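Local coordinates for protein lectin (Pleurotus ostreatus, PDB 6KC2) that binds a rhamnose at each of two calcium sites and probably acts as a calcium-dependent sugar-binding lectin, at residues Asn51-Ile56 against Thr162-Glu167; Asp97-Phe102 against Thr111-Arg116; Gly229-Gly234 against Gly304-Ile309; Val254-Asp259 against Phe295-Thr300. All coordinates share one frame; numbering follows the deposited sequence.

Interaction 1 of 4, residues Asn51-Ile56 against Thr162-Glu167; sequences NASKWI and TFVTDE
T165 and K54 meet through their backbones and one hydroxyl, and this is where the contact is tightest. K54 N donates to T165 O at 3.2 Å. In return T165 OG1 gives its proton to K54 O over just 2.6 Å, the hydroxyl lying in the carbonyl plane with a C=O...O angle of 158°. T165 OG1 sits between the backbone N and the carbonyl carbon (chi1 41°), which turns it toward the 51-56 segment; at this buried spot the one small hydroxyl gives to K54 O and accepts from A149 N of strand 146-155. The other branch, T165 CG2, packs 3.8 Å from I56 CD1, and I56 CG2 reaches 3.6 Å from D166 O; a branched apolar chain suits this covered corner. S53 is buried too: its OG binds A149 O, and V164 CB rests 3.7 Å from S53 OG. Toward solvent the fit is slacker. K54 bends away and touches D166 through methylene carbons, K54 CD to D166 CB at 4.1 Å, while K54 NZ lies 6.5 Å from E167 OE1, too far for a salt bridge; D166 OD1 turns instead to S168 OG. The contact joins the end of strand 160-164, which borders strand 146-155 at one edge of a beta-sandwich sheet, to the start of strand 54-57, itself paired with strand 194-198.

Interaction 2 of 4, residues Asp97-Phe102 against Thr111-Arg116; sequences DDAHTF and TGAGFR. With CA (calcium ion), chain F; RAM (alpha-L-rhamnopyranose), chain G; NAG (2-acetamido-2-deoxy-beta-D-glucopyranose), chain B.
The imidazole of H100 lies over the backbone of G112, whose carbonyl carbon sits 3.3 Å from the ring plane, offset toward the rim. G112 CA makes a CH-pi contact with the same ring, 3.8 Å from its centroid, and glycine suits this place because the bare main chain can come up close against the imidazole. At the ring's nitrogens, ND1 bonds S96 OG and NE2 bonds Q119 OE1, which fixes its rotation. The ring of F115 is met obliquely by D97 CB and by C6 of the rhamnose, a methyl group that finds an apolar wall 3.8 Å away at F115 CE2. Strands 99-104 and 107-114 form a beta hairpin, and H100 and G112 form an antiparallel hydrogen-bonded pair of it: H100 N to G112 O is 2.9 Å, and G112 N returns the bond to H100 O. A99 stands opposite A113, small residues whose CB atoms lie 4.0 Å apart, and D98 with A99 forms a classic beta bulge facing Q137. At that end a cis peptide joins D97 to D98, consistent with both carboxylates reaching one calcium. D97 OD1 binds the ion at 2.4 Å and D98 OD2 at 2.6 Å, with N138, S143 and P144 also contributing and rhamnose O3 and O4 joining them. W204 NE1 holds D97 OD2, while D98 OD1 accepts from rhamnose O2 at 3.2 Å.

Interaction 3 of 4, residues Gly229-Gly234 against Gly304-Ile309; sequences GAAPVG and GPAGVI. With CA (calcium ion), chain E; RAM (alpha-L-rhamnopyranose), chain H.
A231 N donates to G304 O at 3.0 Å, and this one backbone bond ties the loop before strand 234-243 to the calcium-binding loop of a beta-sandwich sugar site. The N-H...O angle is 163°, although the donor stands 45° out of the carbonyl plane. Just beside it, P305 O binds the calcium at 2.3 Å, and the ion also takes O3 and O4 of the bound rhamnose. G304, as a glycine, tolerates the positive phi of the turn, while the ring of P305 restricts that residue's own phi, and its own O is the metal ligand. One apolar touch lies beside the bond: A231 CB meets A306 CB at 3.9 Å, small methyl groups that let the chains come close; outside the two segments, W222 packs against both alanines. The next shell is N301. Its ND2 bonds G304 O and P232 O, so G304 O receives a second donor and both loops share one amide; its OD1 joins the metal ligands along with D259, D260 and G303. At the exposed end G229, also with positive phi, turns its carbonyl toward the proline ring, and G229 O lies 3.3 Å from P305 CG.

Interaction 4 of 4, residues Val254-Asp259 against Phe295-Thr300; sequences VLIAAD and FAINAT. With CA (calcium ion), chain E; NAG (2-acetamido-2-deoxy-beta-D-glucopyranose), chain D; RAM (alpha-L-rhamnopyranose), chain H.
Apolar side chains carry the interior of the contact, led by I256 and I297, which meet tip to tip with their CD1 atoms 3.8 Å apart. I256 has CG1 anti to the backbone N (chi1 177°), sending the long branch across to its partner. On one side of this pair V254 CG2 approaches the F295 ring obliquely, 4.3 Å from F295 CE2; on the other, A258 CB and A299 CB stand 4.4 Å apart. These strands belong to two facing sheets of a beta-sandwich, their directions 34° apart and no hydrogen bond between them. The two strands come closest near the metal end, at A258 and A299, whose CA atoms are 6.7 Å apart; alanines fit that spacing, and bulkier residues the wider one at V254 and F295. Polar contacts mark the margins. D259 OD1 binds the calcium at 2.6 Å, and D259 OD2, held by W364 NE1, lies 2.6 Å from rhamnose O4; an aspartate is short enough to present both oxygens at the strand end. The covalent link is N298 ND2 to C1 of an N-acetylglucosamine, in an N-A-T sequon whose threonine, T300, bonds S235 OG through OG1.

Overall arrangement
The contacts form two groups along the chain. Interaction 2 falls within the span bracketed by interaction 1, and both lie in the first half; interaction 4 is bracketed likewise by interaction 3 in the second. Within each half the two are neighbours: centres are about 15 Å apart for 1 and 2, where W55 packs on F115, and about 13 Å for 3 and 4, where strands 249-259 and 307-316 pair in one sheet; both these interactions touch the same calcium and rhamnose. Between halves, centres lie about 33 to 45 Å apart and nothing touches. Each half thus carries its own calcium-rhamnose site, consistent with a lectin that can hold a sugar at each of two sites.

Interaction 1 of 4, residues Asn51-Ile56 against Thr162-Glu167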
# COMPACT_ATOMS: atom_id res chain seq x y z
N ASN A 51 -12.67 11.12 -0.55
CA ASN A 51 -13.59 12.26 -0.47
C ASN A 51 -14.14 12.69 -1.83
O ASN A 51 -15.30 13.11 -1.92
CB ASN A 51 -12.89 13.45 0.19
CG ASN A 51 -12.60 13.20 1.64
OD1 ASN A 51 -11.88 12.25 1.98
ND2 ASN A 51 -13.17 14.03 2.51
N ALA A 52 -13.33 12.63 -2.89
CA ALA A 52 -13.81 13.02 -4.21
C ALA A 52 -14.35 11.86 -5.02
O ALA A 52 -14.76 12.06 -6.17
CB ALA A 52 -12.69 13.71 -5.02
N SER A 53 -14.38 10.65 -4.47
CA SER A 53 -14.75 9.50 -5.27
C SER A 53 -16.27 9.28 -5.30
O SER A 53 -17.01 9.80 -4.46
CB SER A 53 -14.03 8.24 -4.75
OG SER A 53 -14.25 7.16 -5.64
N LYS A 54 -16.73 8.51 -6.29
CA LYS A 54 -18.14 8.21 -6.44
C LYS A 54 -18.37 6.71 -6.48
O LYS A 54 -17.55 5.95 -7.01
CB LYS A 54 -18.71 8.84 -7.72
CG LYS A 54 -19.17 10.27 -7.53
CD LYS A 54 -18.48 11.21 -8.47
CE LYS A 54 -18.96 12.65 -8.25
NZ LYS A 54 -18.86 13.10 -6.81
N TRP A 55 -19.50 6.28 -5.90
CA TRP A 55 -19.99 4.92 -6.08
C TRP A 55 -20.56 4.78 -7.48
O TRP A 55 -21.32 5.64 -7.94
CB TRP A 55 -21.09 4.62 -5.07
CG TRP A 55 -20.64 4.65 -3.66
CD1 TRP A 55 -20.72 5.70 -2.78
CD2 TRP A 55 -20.03 3.57 -2.94
NE1 TRP A 55 -20.19 5.34 -1.57
CE2 TRP A 55 -19.76 4.04 -1.64
CE3 TRP A 55 -19.68 2.26 -3.28
CZ2 TRP A 55 -19.16 3.23 -0.67
CZ3 TRP A 55 -19.09 1.45 -2.31
CH2 TRP A 55 -18.83 1.94 -1.02
N ILE A 56 -20.24 3.66 -8.15
CA ILE A 56 -20.78 3.39 -9.48
C ILE A 56 -21.33 1.98 -9.56
O ILE A 56 -20.87 1.05 -8.89
CB ILE A 56 -19.73 3.63 -10.60
CG1 ILE A 56 -18.57 2.60 -10.52
CG2 ILE A 56 -19.24 5.08 -10.57
CD1 ILE A 56 -17.48 2.80 -11.60
N THR A 162 -4.96 12.26 -7.91
CA THR A 162 -5.97 11.25 -7.60
C THR A 162 -6.96 11.11 -8.75
O THR A 162 -7.45 12.10 -9.29
CB THR A 162 -6.73 11.59 -6.32
OG1 THR A 162 -5.81 11.77 -5.24
CG2 THR A 162 -7.70 10.45 -5.94
N PHE A 163 -7.25 9.86 -9.11
CA PHE A 163 -8.30 9.50 -10.05
C PHE A 163 -9.33 8.64 -9.32
O PHE A 163 -8.99 7.89 -8.40
CB PHE A 163 -7.72 8.76 -11.26
CG PHE A 163 -6.69 9.56 -12.01
CD1 PHE A 163 -5.36 9.56 -11.60
CD2 PHE A 163 -7.06 10.34 -13.10
CE1 PHE A 163 -4.42 10.33 -12.28
CE2 PHE A 163 -6.13 11.11 -13.79
CZ PHE A 163 -4.80 11.10 -13.38
N VAL A 164 -10.61 8.74 -9.73
CA VAL A 164 -11.71 8.12 -8.99
C VAL A 164 -12.66 7.40 -9.92
O VAL A 164 -12.75 7.71 -11.11
CB VAL A 164 -12.49 9.15 -8.15
CG1 VAL A 164 -11.58 9.81 -7.13
CG2 VAL A 164 -13.12 10.22 -9.10
N THR A 165 -13.41 6.45 -9.36
CA THR A 165 -14.58 5.92 -10.04
C THR A 165 -15.61 7.04 -10.23
O THR A 165 -15.87 7.82 -9.30
CB THR A 165 -15.21 4.77 -9.23
OG1 THR A 165 -15.19 5.09 -7.83
CG2 THR A 165 -14.45 3.47 -9.43
N ASP A 166 -16.17 7.14 -11.43
CA ASP A 166 -17.25 8.10 -11.69
C ASP A 166 -17.95 7.69 -12.98
O ASP A 166 -17.77 6.56 -13.46
CB ASP A 166 -16.71 9.54 -11.73
CG ASP A 166 -15.68 9.77 -12.83
OD1 ASP A 166 -15.59 8.98 -13.80
OD2 ASP A 166 -14.93 10.76 -12.71
N GLU A 167 -18.74 8.61 -13.55
CA GLU A 167 -19.53 8.32 -14.74
C GLU A 167 -18.69 8.17 -16.00
O GLU A 167 -19.22 7.72 -17.01
CB GLU A 167 -20.59 9.42 -14.96
CG GLU A 167 -20.01 10.80 -15.35
CD GLU A 167 -19.47 11.61 -14.16
OE1 GLU A 167 -19.42 11.10 -13.01
OE2 GLU A 167 -19.10 12.78 -14.38

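Interaction 2 of 4, residues Asp97-Phe102 against Thr111-Arg116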
# COMPACT_ATOMS: atom_id res chain seq x y z
N ASP A 97 -19.95 -2.80 -2.48
CA ASP A 97 -21.17 -3.46 -2.04
C ASP A 97 -21.57 -4.35 -3.21
O ASP A 97 -22.13 -3.83 -4.18
CB ASP A 97 -22.24 -2.42 -1.70
CG ASP A 97 -23.57 -3.04 -1.33
OD1 ASP A 97 -23.74 -4.27 -1.49
OD2 ASP A 97 -24.44 -2.29 -0.87
N ASP A 98 -21.31 -5.66 -3.12
CA ASP A 98 -20.79 -6.36 -1.93
C ASP A 98 -19.31 -6.79 -1.99
O ASP A 98 -18.67 -6.94 -0.96
CB ASP A 98 -21.61 -7.64 -1.66
CG ASP A 98 -23.06 -7.37 -1.35
OD1 ASP A 98 -23.37 -7.19 -0.15
OD2 ASP A 98 -23.90 -7.36 -2.30
N ALA A 99 -18.78 -7.02 -3.19
CA ALA A 99 -17.44 -7.60 -3.33
C ALA A 99 -16.81 -7.13 -4.63
O ALA A 99 -17.51 -6.73 -5.57
CB ALA A 99 -17.49 -9.15 -3.28
N HIS A 100 -15.48 -7.21 -4.70
CA HIS A 100 -14.78 -6.71 -5.87
C HIS A 100 -13.53 -7.52 -6.15
O HIS A 100 -12.93 -8.11 -5.24
CB HIS A 100 -14.40 -5.24 -5.70
CG HIS A 100 -13.45 -5.00 -4.57
ND1 HIS A 100 -13.88 -4.62 -3.32
CD2 HIS A 100 -12.10 -5.13 -4.49
CE1 HIS A 100 -12.83 -4.51 -2.51
NE2 HIS A 100 -11.74 -4.81 -3.20
N THR A 101 -13.14 -7.54 -7.43
CA THR A 101 -11.82 -7.98 -7.86
C THR A 101 -11.22 -6.86 -8.70
O THR A 101 -11.86 -6.37 -9.64
CB THR A 101 -11.89 -9.27 -8.68
OG1 THR A 101 -12.70 -10.23 -7.99
CG2 THR A 101 -10.50 -9.85 -8.91
N PHE A 102 -10.00 -6.46 -8.36
CA PHE A 102 -9.34 -5.29 -8.93
C PHE A 102 -8.20 -5.73 -9.85
O PHE A 102 -7.35 -6.53 -9.44
CB PHE A 102 -8.81 -4.39 -7.81
CG PHE A 102 -8.64 -2.95 -8.21
CD1 PHE A 102 -7.60 -2.55 -9.05
CD2 PHE A 102 -9.52 -1.98 -7.74
CE1 PHE A 102 -7.45 -1.21 -9.41
CE2 PHE A 102 -9.38 -0.62 -8.10
CZ PHE A 102 -8.34 -0.24 -8.93
N THR A 111 -8.49 -8.78 -4.19
CA THR A 111 -9.90 -9.12 -4.04
C THR A 111 -10.33 -8.66 -2.65
O THR A 111 -9.53 -8.72 -1.71
CB THR A 111 -10.13 -10.63 -4.23
OG1 THR A 111 -9.52 -11.05 -5.45
CG2 THR A 111 -11.59 -10.96 -4.29
N GLY A 112 -11.56 -8.17 -2.53
CA GLY A 112 -12.04 -7.67 -1.26
C GLY A 112 -13.54 -7.57 -1.26
O GLY A 112 -14.21 -8.01 -2.19
N ALA A 113 -14.07 -6.95 -0.20
CA ALA A 113 -15.51 -6.90 0.01
C ALA A 113 -15.84 -5.91 1.12
O ALA A 113 -15.09 -5.80 2.09
CB ALA A 113 -16.07 -8.29 0.37
N GLY A 114 -16.97 -5.23 0.99
CA GLY A 114 -17.46 -4.44 2.10
C GLY A 114 -17.31 -2.95 1.84
O GLY A 114 -16.36 -2.49 1.20
N PHE A 115 -18.26 -2.19 2.37
CA PHE A 115 -18.32 -0.75 2.12
C PHE A 115 -18.06 0.08 3.36
O PHE A 115 -17.89 1.30 3.24
CB PHE A 115 -19.69 -0.38 1.54
CG PHE A 115 -20.85 -0.75 2.43
CD1 PHE A 115 -21.31 0.13 3.41
CD2 PHE A 115 -21.49 -1.99 2.28
CE1 PHE A 115 -22.39 -0.21 4.23
CE2 PHE A 115 -22.56 -2.35 3.11
CZ PHE A 115 -23.01 -1.46 4.08
N ARG A 116 -18.00 -0.54 4.54
CA ARG A 116 -17.76 0.22 5.76
C ARG A 116 -16.29 0.62 5.88
O ARG A 116 -15.98 1.66 6.49
CB ARG A 116 -18.19 -0.59 6.98
CG ARG A 116 -19.67 -1.00 7.00
CD ARG A 116 -20.54 -0.03 7.81
NE ARG A 116 -21.95 -0.45 7.87
CZ ARG A 116 -22.99 0.36 7.68
NH1 ARG A 116 -22.80 1.65 7.42
NH2 ARG A 116 -24.23 -0.13 7.75
CA CA F . -25.69 -5.49 -2.08
C1 RAM G . -26.91 -5.75 3.47
C2 RAM G . -26.13 -6.55 2.43
C3 RAM G . -26.44 -6.00 1.05
C4 RAM G . -26.05 -4.53 1.01
C5 RAM G . -26.71 -3.77 2.16
C6 RAM G . -26.21 -2.33 2.24
O1 RAM G . -28.33 -5.86 3.24
O2 RAM G . -24.74 -6.43 2.66
O3 RAM G . -25.73 -6.72 0.08
O4 RAM G . -26.40 -3.99 -0.24
O5 RAM G . -26.44 -4.40 3.41
C1 NAG B . -3.11 -12.37 -2.63
C2 NAG B . -3.22 -13.30 -1.35
C3 NAG B . -4.34 -12.84 -0.42
C4 NAG B . -4.97 -11.54 -0.91
C5 NAG B . -5.50 -11.75 -2.32
C6 NAG B . -6.13 -10.49 -2.88
C7 NAG B . -3.13 -15.75 -0.91
C8 NAG B . -2.52 -15.44 0.44
N2 NAG B . -3.41 -14.70 -1.71
O3 NAG B . -3.82 -12.67 0.90
O4 NAG B . -6.07 -11.19 -0.06
O5 NAG B . -4.45 -12.14 -3.21
O6 NAG B . -6.33 -9.52 -1.85
O7 NAG B . -3.34 -16.91 -1.26

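Interaction 3 of 4, residues Gly229-Gly234 against Gly304-Ile309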
# COMPACT_ATOMS: atom_id res chain seq x y z
N GLY A 229 12.44 -8.13 29.45
CA GLY A 229 11.61 -6.96 29.26
C GLY A 229 12.32 -5.63 29.25
O GLY A 229 11.65 -4.59 29.30
N ALA A 230 13.65 -5.62 29.19
CA ALA A 230 14.37 -4.36 29.11
C ALA A 230 15.64 -4.58 28.29
O ALA A 230 16.09 -5.71 28.11
CB ALA A 230 14.70 -3.79 30.50
N ALA A 231 16.20 -3.49 27.80
CA ALA A 231 17.42 -3.55 27.03
C ALA A 231 18.31 -2.40 27.47
O ALA A 231 17.81 -1.39 27.99
CB ALA A 231 17.16 -3.44 25.52
N PRO A 232 19.62 -2.52 27.28
CA PRO A 232 20.53 -1.43 27.66
C PRO A 232 20.19 -0.14 26.94
O PRO A 232 19.59 -0.14 25.86
CB PRO A 232 21.90 -1.96 27.24
CG PRO A 232 21.76 -3.45 27.29
CD PRO A 232 20.35 -3.75 26.90
N VAL A 233 20.56 0.98 27.56
CA VAL A 233 20.51 2.25 26.85
C VAL A 233 21.52 2.22 25.71
O VAL A 233 22.64 1.72 25.87
CB VAL A 233 20.81 3.42 27.82
CG1 VAL A 233 20.79 4.76 27.09
CG2 VAL A 233 19.81 3.41 28.98
N GLY A 234 21.13 2.72 24.55
CA GLY A 234 22.07 2.83 23.45
C GLY A 234 21.39 2.64 22.11
O GLY A 234 20.18 2.39 22.01
N GLY A 304 14.81 1.16 29.62
CA GLY A 304 13.69 0.27 29.76
C GLY A 304 13.54 -0.62 28.55
O GLY A 304 14.52 -0.98 27.89
N PRO A 305 12.30 -1.02 28.25
CA PRO A 305 12.04 -1.85 27.07
C PRO A 305 12.50 -1.17 25.79
O PRO A 305 12.63 0.06 25.71
CB PRO A 305 10.51 -2.03 27.08
CG PRO A 305 10.09 -1.74 28.51
CD PRO A 305 11.07 -0.70 29.00
N ALA A 306 12.72 -1.99 24.76
CA ALA A 306 13.13 -1.47 23.46
C ALA A 306 12.64 -2.41 22.36
O ALA A 306 12.47 -3.62 22.57
CB ALA A 306 14.66 -1.29 23.37
N GLY A 307 12.42 -1.83 21.18
CA GLY A 307 12.02 -2.61 20.02
C GLY A 307 11.84 -1.69 18.83
O GLY A 307 11.60 -0.48 18.98
N VAL A 308 11.98 -2.27 17.64
CA VAL A 308 11.61 -1.58 16.42
C VAL A 308 10.74 -2.53 15.61
O VAL A 308 10.94 -3.75 15.66
CB VAL A 308 12.84 -1.10 15.61
CG1 VAL A 308 13.72 -2.28 15.22
CG2 VAL A 308 12.38 -0.31 14.36
N ILE A 309 9.74 -1.98 14.92
CA ILE A 309 8.79 -2.79 14.17
C ILE A 309 8.52 -2.09 12.85
O ILE A 309 8.44 -0.86 12.81
CB ILE A 309 7.48 -3.03 14.96
CG1 ILE A 309 6.58 -4.03 14.22
CG2 ILE A 309 6.75 -1.70 15.27
CD1 ILE A 309 5.41 -4.57 15.09
CA CA E . 12.67 2.38 25.92
C1 RAM H . 8.62 4.31 29.46
C2 RAM H . 9.61 4.94 28.48
C3 RAM H . 10.46 3.87 27.81
C4 RAM H . 9.56 2.77 27.23
C5 RAM H . 8.51 2.30 28.26
C6 RAM H . 7.54 1.25 27.69
O1 RAM H . 9.31 3.62 30.50
O2 RAM H . 8.90 5.66 27.50
O3 RAM H . 11.29 4.43 26.81
O4 RAM H . 10.37 1.67 26.87
O5 RAM H . 7.78 3.41 28.75

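Interaction 4 of 4, residues Val254-Asp259 against Phe295-Thr300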
# COMPACT_ATOMS: atom_id res chain seq x y z
N VAL A 254 6.71 2.10 3.41
CA VAL A 254 7.30 1.66 4.67
C VAL A 254 6.47 2.21 5.82
O VAL A 254 6.13 3.39 5.83
CB VAL A 254 8.76 2.13 4.80
CG1 VAL A 254 9.39 1.58 6.09
CG2 VAL A 254 9.56 1.70 3.59
N LEU A 255 6.15 1.34 6.78
CA LEU A 255 5.49 1.73 8.02
C LEU A 255 6.39 1.30 9.16
O LEU A 255 6.81 0.14 9.21
CB LEU A 255 4.12 1.06 8.13
CG LEU A 255 3.34 1.36 9.43
CD1 LEU A 255 2.95 2.84 9.52
CD2 LEU A 255 2.11 0.45 9.52
N ILE A 256 6.71 2.22 10.08
CA ILE A 256 7.76 1.94 11.04
C ILE A 256 7.51 2.68 12.35
O ILE A 256 7.06 3.83 12.36
CB ILE A 256 9.15 2.30 10.46
CG1 ILE A 256 10.27 2.06 11.50
CG2 ILE A 256 9.11 3.74 9.91
CD1 ILE A 256 11.68 1.92 10.90
N ALA A 257 7.87 2.03 13.46
CA ALA A 257 7.83 2.63 14.78
C ALA A 257 8.92 1.97 15.63
O ALA A 257 9.25 0.79 15.42
CB ALA A 257 6.45 2.47 15.45
N ALA A 258 9.45 2.72 16.60
CA ALA A 258 10.50 2.16 17.44
C ALA A 258 10.32 2.59 18.89
O ALA A 258 9.99 3.75 19.18
CB ALA A 258 11.90 2.58 16.96
N ASP A 259 10.56 1.67 19.82
CA ASP A 259 10.51 2.08 21.20
C ASP A 259 11.75 2.91 21.45
O ASP A 259 12.87 2.38 21.57
CB ASP A 259 10.40 0.94 22.21
CG ASP A 259 10.37 1.47 23.67
OD1 ASP A 259 10.94 2.54 23.96
OD2 ASP A 259 9.72 0.84 24.52
N PHE A 295 17.36 -1.91 3.35
CA PHE A 295 16.75 -1.06 4.37
C PHE A 295 17.59 -1.18 5.63
O PHE A 295 17.89 -2.29 6.08
CB PHE A 295 15.29 -1.48 4.61
CG PHE A 295 14.44 -1.48 3.35
CD1 PHE A 295 14.43 -2.59 2.49
CD2 PHE A 295 13.67 -0.38 3.00
CE1 PHE A 295 13.67 -2.60 1.33
CE2 PHE A 295 12.89 -0.38 1.83
CZ PHE A 295 12.89 -1.49 1.00
N ALA A 296 17.99 -0.04 6.19
CA ALA A 296 18.81 -0.02 7.40
C ALA A 296 18.21 0.93 8.43
O ALA A 296 17.68 2.00 8.08
CB ALA A 296 20.27 0.38 7.09
N ILE A 297 18.28 0.54 9.70
CA ILE A 297 17.67 1.31 10.78
C ILE A 297 18.69 1.49 11.90
O ILE A 297 19.28 0.51 12.36
CB ILE A 297 16.41 0.61 11.33
CG1 ILE A 297 15.41 0.31 10.23
CG2 ILE A 297 15.79 1.46 12.44
CD1 ILE A 297 14.35 -0.71 10.65
N ASN A 298 18.87 2.73 12.35
CA ASN A 298 19.51 3.04 13.62
C ASN A 298 18.39 3.33 14.62
O ASN A 298 17.73 4.37 14.54
CB ASN A 298 20.47 4.24 13.49
CG ASN A 298 20.98 4.78 14.84
OD1 ASN A 298 20.82 4.16 15.90
ND2 ASN A 298 21.62 5.96 14.78
N ALA A 299 18.15 2.40 15.54
CA ALA A 299 17.15 2.59 16.58
C ALA A 299 17.84 2.73 17.93
O ALA A 299 18.84 2.08 18.20
CB ALA A 299 16.15 1.42 16.61
N THR A 300 17.30 3.61 18.77
CA THR A 300 17.95 3.98 20.02
C THR A 300 17.01 3.72 21.19
O THR A 300 15.84 4.10 21.14
CB THR A 300 18.36 5.45 19.99
OG1 THR A 300 19.19 5.70 18.85
CG2 THR A 300 19.11 5.83 21.27
CA CA E . 12.67 2.38 25.92
C1 NAG D . 22.20 6.71 15.88
C2 NAG D . 23.28 7.67 15.41
C3 NAG D . 23.93 8.33 16.62
C4 NAG D . 22.86 9.10 17.39
C5 NAG D . 21.67 8.19 17.74
C6 NAG D . 20.48 8.97 18.23
C7 NAG D . 25.13 6.11 14.92
C8 NAG D . 26.06 5.60 13.86
N2 NAG D . 24.26 7.05 14.54
O3 NAG D . 24.98 9.21 16.21
O4 NAG D . 23.42 9.67 18.57
O5 NAG D . 21.20 7.44 16.60
O6 NAG D . 19.66 9.39 17.15
O7 NAG D . 25.18 5.70 16.08
C1 RAM H . 8.62 4.31 29.46
C2 RAM H . 9.61 4.94 28.48
C3 RAM H . 10.46 3.87 27.81
C4 RAM H . 9.56 2.77 27.23
C5 RAM H . 8.51 2.30 28.26
C6 RAM H . 7.54 1.25 27.69
O1 RAM H . 9.31 3.62 30.50
O2 RAM H . 8.90 5.66 27.50
O3 RAM H . 11.29 4.43 26.81
O4 RAM H . 10.37 1.67 26.87
O5 RAM H . 7.78 3.41 28.75